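Local coordinates for protein mandelate racemase/muconate lactonizing enzyme (Roseovarius nubinhibens, PDB 2QDD) that is of unknown specific function but, as a magnesium-binding member of the mandelate racemase/muconate lactonizing enzyme family, probably works through proton abstraction next to a carboxylate, at residues P136-I141 with A320-H325; A305-A310 with G343-P348. All coordinates share one frame; numbering follows the deposited sequence.

Contacts 1 and 2, whose centres lie about 11 Å apart, meet where strand 344-345 pairs with strand 135-141. Contact 1 joins strand 135-141 to the loop 320-325, and contact 2 sets strand 344-345 and the prolines after it against helix 300-311. Strands 135-141 and 344-345 are antiparallel neighbours: Ile-137 N lies 3.0 Å from Gly-343 O, probably hydrogen-bonded, and Ile-137 CD1 packs 3.7 Å from Ala-345 CB. Contact 1 is near the magnesium ligands Glu-220 and Asp-196 (the ion itself is absent from this chain in the model), with side chains of Asn-138 and Glu-220 about 7 Å apart and those of Ser-140 and Asp-196 about 8 Å apart; contact 2 lies away from them.

Contact 1 (P136-I141 with A320-H325); sequences PINSSI and ASWLGH
Ile-137 lays its CD1 methyl across the fork of Leu-323, 3.9 Å from Leu-323 CD1 and just as close to Leu-323 CD2. The two chains cross at about a right angle; CG1 of Ile-137 lies anti to its carbonyl carbon (chi1 -57°), and with chi2 near -51° CD1 is turned to meet Ser-321 CB as well. An alanine here would remove both branches beyond CB and would probably loosen the packing of the Leu-323 methyls against the strand. The backbones are bridged around Ser-321. Ser-321 N donates to Pro-136 O at 2.8 Å, in the carbonyl plane, while the Ser-321 carbonyl receives Asn-138 N-H nearly along the C=O axis, with Asn-138 N 2.9 Å from Ser-321 O. Ser-321 thus bonds to the residues before and after Ile-137, the pattern of a parallel bridge. Pro-136 suits this place because the bridge uses its carbonyl and asks for no N-H from it. Small Ala-320 lets its CB approach Asn-138 CB to 3.9 Å. The Asn-138 amide lies obliquely beside Trp-322, the planes 25° apart; ND2 comes near Ser-321 O at a poor angle for bonding. At the edge of the indole, NE1 of Trp-322 gives a weak, bent hydrogen bond to Ser-140 OG (3.4 Å). Ser-321 OG bonds Ile-293 O and Ala-320 O bonds His-292, so 320-325 spans from strand 290-293 to strand 135-141, consistent with closing the modified TIM barrel of this superfamily, while Leu-323 and Ser-321 also rest on Leu-307 of helix 300-311.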
ATOM      1  N   PRO A 136      28.724  27.955   5.621  1.00 35.21           N
ATOM      2  CA  PRO A 136      28.998  27.620   7.022  1.00 31.13           C
ATOM      3  C   PRO A 136      29.683  26.263   7.175  1.00 34.52           C
ATOM      4  O   PRO A 136      29.366  25.317   6.450  1.00 32.55           O
ATOM      5  CB  PRO A 136      27.603  27.588   7.654  1.00 30.53           C
ATOM      6  CG  PRO A 136      26.789  28.477   6.799  1.00 33.41           C
ATOM      7  CD  PRO A 136      27.293  28.235   5.407  1.00 34.07           C
ATOM      8  N   ILE A 137      30.640  26.196   8.094  1.00 31.27           N
ATOM      9  CA  ILE A 137      31.417  24.994   8.337  1.00 31.86           C
ATOM     10  C   ILE A 137      31.021  24.470   9.704  1.00 35.04           C
ATOM     11  O   ILE A 137      30.935  25.243  10.657  1.00 38.11           O
ATOM     12  CB  ILE A 137      32.956  25.282   8.281  1.00 31.86           C
ATOM     13  CG1 ILE A 137      33.355  25.891   6.931  1.00 30.43           C
ATOM     14  CG2 ILE A 137      33.782  24.020   8.562  1.00 24.35           C
ATOM     15  CD1 ILE A 137      32.859  25.118   5.702  1.00 37.39           C
ATOM     16  N   ASN A 138      30.760  23.168   9.805  1.00 34.52           N
ATOM     17  CA  ASN A 138      30.444  22.582  11.104  1.00 37.65           C
ATOM     18  C   ASN A 138      31.639  22.031  11.890  1.00 35.85           C
ATOM     19  O   ASN A 138      32.608  21.545  11.309  1.00 30.73           O
ATOM     20  CB  ASN A 138      29.279  21.580  11.023  1.00 38.89           C
ATOM     21  CG  ASN A 138      29.657  20.294  10.327  1.00 41.73           C
ATOM     22  OD1 ASN A 138      30.162  19.359  10.952  1.00 52.93           O
ATOM     23  ND2 ASN A 138      29.404  20.232   9.028  1.00 44.18           N
ATOM     24  N   SER A 139      31.556  22.124  13.216  1.00 38.08           N
ATOM     25  CA  SER A 139      32.539  21.519  14.110  1.00 39.79           C
ATOM     26  C   SER A 139      32.283  20.033  14.319  1.00 44.45           C
ATOM     27  O   SER A 139      31.173  19.547  14.092  1.00 43.25           O
ATOM     28  CB  SER A 139      32.530  22.226  15.463  1.00 42.67           C
ATOM     29  OG  SER A 139      31.328  21.972  16.172  1.00 43.36           O
ATOM     30  N   SER A 140      33.317  19.323  14.765  1.00 47.78           N
ATOM     31  CA  SER A 140      33.197  17.922  15.149  1.00 48.07           C
ATOM     32  C   SER A 140      33.437  17.763  16.641  1.00 49.14           C
ATOM     33  O   SER A 140      34.535  18.034  17.133  1.00 48.63           O
ATOM     34  CB  SER A 140      34.187  17.068  14.368  1.00 47.28           C
ATOM     35  OG  SER A 140      34.081  17.324  12.980  1.00 55.38           O
ATOM     36  N   ILE A 141      32.400  17.325  17.348  1.00 48.59           N
ATOM     37  CA  ILE A 141      32.445  17.166  18.797  1.00 46.16           C
ATOM     38  C   ILE A 141      32.540  15.686  19.165  1.00 47.87           C
ATOM     39  O   ILE A 141      31.574  14.937  19.017  1.00 42.80           O
ATOM     40  CB  ILE A 141      31.211  17.812  19.485  1.00 47.62           C
ATOM     41  CG1 ILE A 141      30.905  19.210  18.912  1.00 44.81           C
ATOM     42  CG2 ILE A 141      31.359  17.801  21.013  1.00 43.80           C
ATOM     43  CD1 ILE A 141      31.980  20.278  19.154  1.00 50.91           C
ATOM     44  N   ALA A 320      25.305  23.216   6.689  1.00 28.93           N
ATOM     45  CA  ALA A 320      26.752  23.334   6.888  1.00 34.67           C
ATOM     46  C   ALA A 320      27.570  22.276   6.138  1.00 37.92           C
ATOM     47  O   ALA A 320      27.117  21.153   5.940  1.00 40.52           O
ATOM     48  CB  ALA A 320      27.085  23.314   8.368  1.00 35.02           C
ATOM     49  N   SER A 321      28.770  22.655   5.708  1.00 38.13           N
ATOM     50  CA  SER A 321      29.732  21.715   5.148  1.00 34.71           C
ATOM     51  C   SER A 321      30.756  21.303   6.197  1.00 34.89           C
ATOM     52  O   SER A 321      30.952  21.992   7.194  1.00 36.79           O
ATOM     53  CB  SER A 321      30.443  22.322   3.940  1.00 37.19           C
ATOM     54  OG  SER A 321      29.597  22.351   2.805  1.00 44.19           O
ATOM     55  N   TRP A 322      31.390  20.163   5.966  1.00 33.40           N
ATOM     56  CA  TRP A 322      32.540  19.722   6.738  1.00 30.98           C
ATOM     57  C   TRP A 322      33.768  19.862   5.842  1.00 33.66           C
ATOM     58  O   TRP A 322      33.697  19.619   4.635  1.00 40.55           O
ATOM     59  CB  TRP A 322      32.322  18.267   7.148  1.00 29.92           C
ATOM     60  CG  TRP A 322      33.406  17.631   7.954  1.00 31.27           C
ATOM     61  CD1 TRP A 322      33.701  17.865   9.260  1.00 33.72           C
ATOM     62  CD2 TRP A 322      34.315  16.611   7.512  1.00 32.73           C
ATOM     63  NE1 TRP A 322      34.748  17.068   9.660  1.00 42.33           N
ATOM     64  CE2 TRP A 322      35.142  16.287   8.605  1.00 33.00           C
ATOM     65  CE3 TRP A 322      34.515  15.949   6.293  1.00 30.70           C
ATOM     66  CZ2 TRP A 322      36.156  15.326   8.520  1.00 35.47           C
ATOM     67  CZ3 TRP A 322      35.518  14.988   6.210  1.00 33.21           C
ATOM     68  CH2 TRP A 322      36.328  14.689   7.318  1.00 30.41           C
ATOM     69  N   LEU A 323      34.885  20.280   6.429  1.00 32.72           N
ATOM     70  CA  LEU A 323      36.151  20.341   5.705  1.00 35.55           C
ATOM     71  C   LEU A 323      37.087  19.242   6.190  1.00 35.09           C
ATOM     72  O   LEU A 323      37.479  19.217   7.361  1.00 37.01           O
ATOM     73  CB  LEU A 323      36.801  21.720   5.869  1.00 37.36           C
ATOM     74  CG  LEU A 323      36.600  22.827   4.822  1.00 39.03           C
ATOM     75  CD1 LEU A 323      35.328  22.695   3.987  1.00 39.09           C
ATOM     76  CD2 LEU A 323      36.684  24.197   5.486  1.00 36.98           C
ATOM     77  N   GLY A 324      37.420  18.327   5.283  1.00 37.76           N
ATOM     78  CA  GLY A 324      38.336  17.218   5.565  1.00 37.29           C
ATOM     79  C   GLY A 324      39.717  17.642   6.036  1.00 39.34           C
ATOM     80  O   GLY A 324      40.260  17.056   6.980  1.00 38.13           O
ATOM     81  N   HIS A 325      40.265  18.679   5.396  1.00 36.29           N
ATOM     82  CA  HIS A 325      41.656  19.087   5.594  1.00 35.52           C
ATOM     83  C   HIS A 325      41.932  19.697   6.968  1.00 38.38           C
ATOM     84  O   HIS A 325      43.082  19.747   7.409  1.00 41.30           O
ATOM     85  CB  HIS A 325      42.132  20.008   4.464  1.00 33.12           C
ATOM     86  CG  HIS A 325      41.505  21.368   4.473  1.00 35.70           C
ATOM     87  ND1 HIS A 325      40.464  21.711   3.636  1.00 37.56           N
ATOM     88  CD2 HIS A 325      41.782  22.477   5.200  1.00 37.45           C
ATOM     89  CE1 HIS A 325      40.120  22.967   3.855  1.00 35.37           C
ATOM     90  NE2 HIS A 325      40.903  23.454   4.802  1.00 40.21           N
TER

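Contact 2 (A305-A310 with G343-P348); sequences AALHLA and GLATPP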
ATOM      1  N   ALA A 305      36.160  20.976  -4.316  1.00 33.78           N
ATOM      2  CA  ALA A 305      35.230  20.378  -5.280  1.00 30.24           C
ATOM      3  C   ALA A 305      33.790  20.313  -4.774  1.00 27.03           C
ATOM      4  O   ALA A 305      32.857  20.722  -5.467  1.00 31.33           O
ATOM      5  CB  ALA A 305      35.714  18.999  -5.677  1.00 30.71           C
ATOM      6  N   ALA A 306      33.628  19.819  -3.553  1.00 28.38           N
ATOM      7  CA  ALA A 306      32.315  19.675  -2.939  1.00 31.03           C
ATOM      8  C   ALA A 306      31.729  21.008  -2.478  1.00 31.59           C
ATOM      9  O   ALA A 306      30.510  21.179  -2.460  1.00 36.38           O
ATOM     10  CB  ALA A 306      32.391  18.702  -1.791  1.00 25.20           C
ATOM     11  N   LEU A 307      32.600  21.950  -2.115  1.00 33.07           N
ATOM     12  CA  LEU A 307      32.174  23.290  -1.703  1.00 30.04           C
ATOM     13  C   LEU A 307      31.662  24.147  -2.855  1.00 26.46           C
ATOM     14  O   LEU A 307      30.839  25.034  -2.647  1.00 30.09           O
ATOM     15  CB  LEU A 307      33.282  24.024  -0.944  1.00 31.64           C
ATOM     16  CG  LEU A 307      32.750  24.972   0.135  1.00 41.61           C
ATOM     17  CD1 LEU A 307      32.865  24.358   1.516  1.00 47.09           C
ATOM     18  CD2 LEU A 307      33.454  26.302   0.080  1.00 44.95           C
ATOM     19  N   HIS A 308      32.143  23.872  -4.063  1.00 24.46           N
ATOM     20  CA  HIS A 308      31.553  24.413  -5.287  1.00 28.40           C
ATOM     21  C   HIS A 308      30.091  23.984  -5.470  1.00 30.72           C
ATOM     22  O   HIS A 308      29.255  24.786  -5.900  1.00 28.60           O
ATOM     23  CB  HIS A 308      32.370  23.984  -6.515  1.00 26.94           C
ATOM     24  CG  HIS A 308      33.574  24.835  -6.779  1.00 33.53           C
ATOM     25  ND1 HIS A 308      33.487  26.135  -7.226  1.00 35.78           N
ATOM     26  CD2 HIS A 308      34.898  24.559  -6.691  1.00 31.44           C
ATOM     27  CE1 HIS A 308      34.701  26.628  -7.386  1.00 36.72           C
ATOM     28  NE2 HIS A 308      35.575  25.692  -7.068  1.00 29.37           N
ATOM     29  N   LEU A 309      29.799  22.717  -5.154  1.00 31.03           N
ATOM     30  CA  LEU A 309      28.426  22.203  -5.171  1.00 24.70           C
ATOM     31  C   LEU A 309      27.590  22.786  -4.034  1.00 21.65           C
ATOM     32  O   LEU A 309      26.451  23.191  -4.251  1.00 23.14           O
ATOM     33  CB  LEU A 309      28.407  20.668  -5.132  1.00 23.24           C
ATOM     34  CG  LEU A 309      27.087  19.985  -5.522  1.00 27.55           C
ATOM     35  CD1 LEU A 309      26.726  20.217  -6.977  1.00 18.14           C
ATOM     36  CD2 LEU A 309      27.146  18.501  -5.234  1.00 29.29           C
ATOM     37  N   ALA A 310      28.167  22.823  -2.834  1.00 21.47           N
ATOM     38  CA  ALA A 310      27.544  23.463  -1.670  1.00 26.11           C
ATOM     39  C   ALA A 310      27.123  24.925  -1.902  1.00 31.41           C
ATOM     40  O   ALA A 310      26.008  25.312  -1.547  1.00 37.17           O
ATOM     41  CB  ALA A 310      28.455  23.350  -0.452  1.00 18.67           C
ATOM     42  N   GLY A 343      34.372  30.350  10.719  1.00 47.23           N
ATOM     43  CA  GLY A 343      33.189  29.508  10.601  1.00 46.02           C
ATOM     44  C   GLY A 343      32.583  29.445   9.209  1.00 42.45           C
ATOM     45  O   GLY A 343      31.520  28.857   9.032  1.00 46.40           O
ATOM     46  N   LEU A 344      33.251  30.056   8.231  1.00 38.36           N
ATOM     47  CA  LEU A 344      32.765  30.101   6.847  1.00 36.16           C
ATOM     48  C   LEU A 344      33.875  29.758   5.856  1.00 38.55           C
ATOM     49  O   LEU A 344      35.049  30.053   6.104  1.00 37.81           O
ATOM     50  CB  LEU A 344      32.198  31.487   6.510  1.00 37.60           C
ATOM     51  CG  LEU A 344      30.893  31.974   7.157  1.00 35.99           C
ATOM     52  CD1 LEU A 344      30.780  33.483   7.039  1.00 38.56           C
ATOM     53  CD2 LEU A 344      29.686  31.325   6.526  1.00 26.39           C
ATOM     54  N   ALA A 345      33.497  29.141   4.734  1.00 35.24           N
ATOM     55  CA  ALA A 345      34.422  28.889   3.628  1.00 33.95           C
ATOM     56  C   ALA A 345      33.819  29.269   2.284  1.00 32.51           C
ATOM     57  O   ALA A 345      32.651  29.008   2.023  1.00 32.94           O
ATOM     58  CB  ALA A 345      34.872  27.436   3.613  1.00 36.51           C
ATOM     59  N   THR A 346      34.638  29.892   1.443  1.00 33.00           N
ATOM     60  CA  THR A 346      34.209  30.435   0.156  1.00 35.46           C
ATOM     61  C   THR A 346      34.966  29.636  -0.900  1.00 34.50           C
ATOM     62  O   THR A 346      36.165  29.395  -0.736  1.00 34.23           O
ATOM     63  CB  THR A 346      34.579  31.945   0.046  1.00 37.18           C
ATOM     64  OG1 THR A 346      33.982  32.672   1.128  1.00 43.30           O
ATOM     65  CG2 THR A 346      34.104  32.553  -1.263  1.00 38.73           C
ATOM     66  N   PRO A 347      34.271  29.197  -1.971  1.00 38.29           N
ATOM     67  CA  PRO A 347      34.997  28.564  -3.074  1.00 35.91           C
ATOM     68  C   PRO A 347      35.737  29.619  -3.903  1.00 37.29           C
ATOM     69  O   PRO A 347      35.329  30.777  -3.908  1.00 37.59           O
ATOM     70  CB  PRO A 347      33.879  27.914  -3.893  1.00 35.82           C
ATOM     71  CG  PRO A 347      32.683  28.770  -3.646  1.00 30.13           C
ATOM     72  CD  PRO A 347      32.814  29.254  -2.228  1.00 35.16           C
ATOM     73  N   PRO A 348      36.833  29.231  -4.582  1.00 42.45           N
ATOM     74  CA  PRO A 348      37.487  30.082  -5.586  1.00 42.35           C
ATOM     75  C   PRO A 348      36.577  30.495  -6.744  1.00 45.43           C
ATOM     76  O   PRO A 348      35.599  29.804  -7.045  1.00 44.85           O
ATOM     77  CB  PRO A 348      38.623  29.196  -6.105  1.00 44.36           C
ATOM     78  CG  PRO A 348      38.896  28.247  -4.991  1.00 43.11           C
ATOM     79  CD  PRO A 348      37.557  27.961  -4.398  1.00 40.68           C
TER
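The imidazole of His-308 carries Pro-347 over one face and the carbonyl of Pro-348 at its edge. CB of Pro-347 stands 4.0 Å from the centroid of the His-308 ring, 20° off the normal, a CH-pi contact displaced toward the ND1-CE1 side. Near the ring plane, Pro-348 O lies 3.3 Å from His-308 CE1, a carbon whose C-H is likely to be polarised by the two flanking nitrogens. Trp-124 also meets the imidazole, with planes about 15° apart, and His-308 NE2 bonds Leu-353 O; both are likely to help hold the ring in its orientation. CG of His-308 sits beside the backbone N, anti to the carbonyl carbon (chi1 -83°), and this carries the ring out to the prolines. Helix 300-311 follows strand 290-293 in the modified TIM barrel of the enolase superfamily, and strand 344-345 runs antiparallel to the barrel strand 135-141, so this contact ties a barrel helix to an added edge strand and the proline-containing segment that follows it. Leu-307, one residue earlier on the helix, makes the other half of the contact. Leu-307 CD2 reaches 3.4 Å from Ala-345 O and also packs on Pro-347 CD and Ala-345 CB. Small Ala-345 suits a position pointing at the helix, and the compact, puckered proline rings offer hydrocarbon and have no backbone N-H to satisfy; Leu-307 also touches Ala-338, and Pro-347 packs on Ala-311.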